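Local coordinates for pyruvate kinase (Pyrobaculum aerophilum, PDB 3QTG), which catalyses the last step of glycolysis, the metal-dependent interconversion of phosphoenolpyruvate and ADP with pyruvate and ATP, working as a homotetramer, at residues 195-200 against 221-226. Residues are numbered along the deposited sequence; the frame is centred on the assembly and turned at random.
Sequences DNIDYV and LGFQSQ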
ATOM      1  N   ASP A 195      40.063 -24.066  15.077  1.00 55.36           N
ATOM      2  CA  ASP A 195      39.611 -24.143  13.697  1.00 55.14           C
ATOM      3  C   ASP A 195      38.278 -24.916  13.577  1.00 53.60           C
ATOM      4  O   ASP A 195      37.584 -24.848  12.564  1.00 52.03           O
ATOM      5  CB  ASP A 195      40.723 -24.691  12.785  1.00 56.70           C
ATOM      6  CG  ASP A 195      41.752 -23.605  12.393  1.00 59.95           C
ATOM      7  OD1 ASP A 195      41.432 -22.389  12.498  1.00 63.13           O
ATOM      8  OD2 ASP A 195      42.876 -23.957  11.979  1.00 62.83           O
ATOM      9  N   ASN A 196      37.930 -25.626  14.646  1.00 52.37           N
ATOM     10  CA  ASN A 196      36.694 -26.382  14.709  1.00 50.71           C
ATOM     11  C   ASN A 196      35.562 -25.665  15.441  1.00 48.72           C
ATOM     12  O   ASN A 196      34.509 -26.249  15.672  1.00 48.17           O
ATOM     13  CB  ASN A 196      36.960 -27.748  15.334  1.00 51.52           C
ATOM     14  CG  ASN A 196      37.196 -28.812  14.299  1.00 52.47           C
ATOM     15  OD1 ASN A 196      36.356 -29.035  13.428  1.00 51.28           O
ATOM     16  ND2 ASN A 196      38.342 -29.484  14.387  1.00 52.83           N
ATOM     17  N   ILE A 197      35.778 -24.399  15.786  1.00 47.29           N
ATOM     18  CA  ILE A 197      34.784 -23.624  16.528  1.00 45.79           C
ATOM     19  C   ILE A 197      34.158 -22.497  15.678  1.00 44.95           C
ATOM     20  O   ILE A 197      34.847 -21.566  15.234  1.00 45.14           O
ATOM     21  CB  ILE A 197      35.353 -23.055  17.833  1.00 46.08           C
ATOM     22  CG1 ILE A 197      35.890 -24.187  18.722  1.00 46.74           C
ATOM     23  CG2 ILE A 197      34.286 -22.289  18.575  1.00 45.51           C
ATOM     24  CD1 ILE A 197      36.502 -23.697  19.975  1.00 47.73           C
ATOM     25  N   ASP A 198      32.847 -22.588  15.491  1.00 42.90           N
ATOM     26  CA  ASP A 198      32.143 -21.771  14.512  1.00 41.88           C
ATOM     27  C   ASP A 198      31.542 -20.510  15.133  1.00 40.47           C
ATOM     28  O   ASP A 198      31.489 -19.471  14.492  1.00 41.30           O
ATOM     29  CB  ASP A 198      31.084 -22.633  13.810  1.00 41.65           C
ATOM     30  CG  ASP A 198      31.685 -23.944  13.234  1.00 42.64           C
ATOM     31  OD1 ASP A 198      32.673 -23.861  12.458  1.00 43.43           O
ATOM     32  OD2 ASP A 198      31.180 -25.049  13.558  1.00 41.59           O
ATOM     33  N   TYR A 199      31.121 -20.602  16.387  1.00 39.02           N
ATOM     34  CA  TYR A 199      30.519 -19.468  17.095  1.00 38.09           C
ATOM     35  C   TYR A 199      31.028 -19.414  18.514  1.00 37.93           C
ATOM     36  O   TYR A 199      31.192 -20.449  19.153  1.00 37.96           O
ATOM     37  CB  TYR A 199      28.997 -19.621  17.154  1.00 37.09           C
ATOM     38  CG  TYR A 199      28.298 -19.445  15.825  1.00 38.38           C
ATOM     39  CD1 TYR A 199      27.696 -18.224  15.488  1.00 36.38           C
ATOM     40  CD2 TYR A 199      28.231 -20.498  14.902  1.00 37.13           C
ATOM     41  CE1 TYR A 199      27.054 -18.063  14.261  1.00 36.12           C
ATOM     42  CE2 TYR A 199      27.601 -20.343  13.687  1.00 35.81           C
ATOM     43  CZ  TYR A 199      27.017 -19.123  13.371  1.00 36.40           C
ATOM     44  OH  TYR A 199      26.371 -18.976  12.168  1.00 37.60           O
ATOM     45  N   VAL A 200      31.256 -18.199  18.996  1.00 37.77           N
ATOM     46  CA  VAL A 200      31.601 -17.936  20.388  1.00 38.30           C
ATOM     47  C   VAL A 200      30.509 -17.046  20.962  1.00 38.52           C
ATOM     48  O   VAL A 200      30.289 -15.937  20.472  1.00 38.36           O
ATOM     49  CB  VAL A 200      32.965 -17.183  20.507  1.00 38.94           C
ATOM     50  CG1 VAL A 200      33.150 -16.560  21.898  1.00 37.97           C
ATOM     51  CG2 VAL A 200      34.114 -18.095  20.161  1.00 38.26           C
ATOM     52  N   LEU A 221      44.094 -14.737  19.156  1.00 58.80           N
ATOM     53  CA  LEU A 221      44.278 -16.158  19.449  1.00 57.76           C
ATOM     54  C   LEU A 221      44.095 -17.049  18.228  1.00 56.77           C
ATOM     55  O   LEU A 221      44.177 -18.272  18.326  1.00 56.67           O
ATOM     56  CB  LEU A 221      43.348 -16.589  20.585  1.00 57.20           C
ATOM     57  CG  LEU A 221      43.705 -16.066  21.972  1.00 57.82           C
ATOM     58  CD1 LEU A 221      42.573 -16.334  22.947  1.00 57.92           C
ATOM     59  CD2 LEU A 221      45.033 -16.678  22.474  1.00 58.43           C
ATOM     60  N   GLY A 222      43.868 -16.423  17.077  1.00 56.10           N
ATOM     61  CA  GLY A 222      43.733 -17.137  15.804  1.00 55.28           C
ATOM     62  C   GLY A 222      42.373 -17.769  15.530  1.00 53.86           C
ATOM     63  O   GLY A 222      42.254 -18.610  14.646  1.00 53.59           O
ATOM     64  N   PHE A 223      41.349 -17.390  16.290  1.00 52.65           N
ATOM     65  CA  PHE A 223      39.995 -17.862  16.003  1.00 51.97           C
ATOM     66  C   PHE A 223      39.442 -17.178  14.765  1.00 51.54           C
ATOM     67  O   PHE A 223      39.727 -16.001  14.518  1.00 51.47           O
ATOM     68  CB  PHE A 223      39.045 -17.598  17.174  1.00 51.15           C
ATOM     69  CG  PHE A 223      39.192 -18.568  18.311  1.00 51.32           C
ATOM     70  CD1 PHE A 223      40.263 -18.466  19.201  1.00 51.83           C
ATOM     71  CD2 PHE A 223      38.259 -19.581  18.498  1.00 50.49           C
ATOM     72  CE1 PHE A 223      40.398 -19.352  20.258  1.00 52.01           C
ATOM     73  CE2 PHE A 223      38.387 -20.475  19.555  1.00 50.62           C
ATOM     74  CZ  PHE A 223      39.465 -20.355  20.442  1.00 52.22           C
ATOM     75  N   GLN A 224      38.645 -17.918  13.999  1.00 51.15           N
ATOM     76  CA  GLN A 224      37.850 -17.334  12.914  1.00 50.85           C
ATOM     77  C   GLN A 224      36.376 -17.642  13.159  1.00 49.47           C
ATOM     78  O   GLN A 224      35.730 -18.331  12.377  1.00 49.76           O
ATOM     79  CB  GLN A 224      38.307 -17.865  11.554  1.00 51.45           C
ATOM     80  CG  GLN A 224      39.743 -17.501  11.200  1.00 54.53           C
ATOM     81  CD  GLN A 224      40.317 -18.366  10.094  1.00 57.85           C
ATOM     82  OE1 GLN A 224      41.504 -18.694  10.104  1.00 62.24           O
ATOM     83  NE2 GLN A 224      39.479 -18.749   9.143  1.00 58.49           N
ATOM     84  N   SER A 225      35.855 -17.137  14.267  1.00 48.22           N
ATOM     85  CA  SER A 225      34.513 -17.480  14.707  1.00 46.51           C
ATOM     86  C   SER A 225      33.559 -16.294  14.635  1.00 45.54           C
ATOM     87  O   SER A 225      33.988 -15.141  14.737  1.00 45.49           O
ATOM     88  CB  SER A 225      34.578 -18.044  16.118  1.00 46.41           C
ATOM     89  OG  SER A 225      35.256 -19.296  16.099  1.00 46.85           O
ATOM     90  N   GLN A 226      32.270 -16.580  14.436  1.00 44.29           N
ATOM     91  CA  GLN A 226      31.226 -15.552  14.511  1.00 42.65           C
ATOM     92  C   GLN A 226      31.004 -15.265  15.983  1.00 42.21           C
ATOM     93  O   GLN A 226      31.064 -16.181  16.800  1.00 41.94           O
ATOM     94  CB  GLN A 226      29.922 -16.075  13.912  1.00 42.20           C
ATOM     95  CG  GLN A 226      29.998 -16.404  12.431  1.00 42.00           C
ATOM     96  CD  GLN A 226      30.107 -15.153  11.592  1.00 43.15           C
ATOM     97  OE1 GLN A 226      31.121 -14.911  10.954  1.00 46.31           O
ATOM     98  NE2 GLN A 226      29.071 -14.342  11.608  1.00 42.04           N
TER
HETATM   99  O   HOH W   1      37.631 -20.307  14.634  1.00 48.12           O
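Y199 and Q226 project from the same face of two neighbouring parallel strands, their side chains running next to each other. Q226 CB sits 3.5 Å from Y199 CD1, at an oblique approach to the ring. The next carbon, Q226 CG, makes an off-centre CH-pi contact, 4.3 Å from the ring centroid. The glutamine chain then bends at chi2 (-71°), and its amide plane stands 81° from the ring plane. Farther out, the tyrosine hydroxyl is hydrogen-bonded to the backbone carbonyl of S411. An alanine in place of Y199 would probably leave Q226 CG without its aromatic partner and the S411 carbonyl without this hydroxyl.

The backbones come into parallel pairing at Y199 and Q226. Q226 N donates to D198 O at 3.0 Å, while V200 N reaches Q226 O at 3.0 Å, almost in line with the carbonyl, so Q226 is held through both its N-H and its C=O by the residues flanking Y199, the usual parallel pattern. One step earlier the pairing passes to a side chain: S225 OG, anti to its own carbonyl carbon (chi1 -67°), donates a very short bond of 2.5 Å to I197 O. The same carbonyl accepts from a water that in turn accepts from Q224 N, bridging the two segments where direct backbone pairing has not yet begun. On the apolar side, I197 CD1 meets the edge of the F223 ring, 3.8 Å from CE2, and V200 CG2 packs against S225 CB.

G222 closes helix 208-220 with a Schellman motif, and the chain returns through F223 to strand 226-231 beside strand 199-202. This is the return of a beta-alpha-beta crossover, here joining the fourth and fifth strands of the pyruvate kinase TIM barrel.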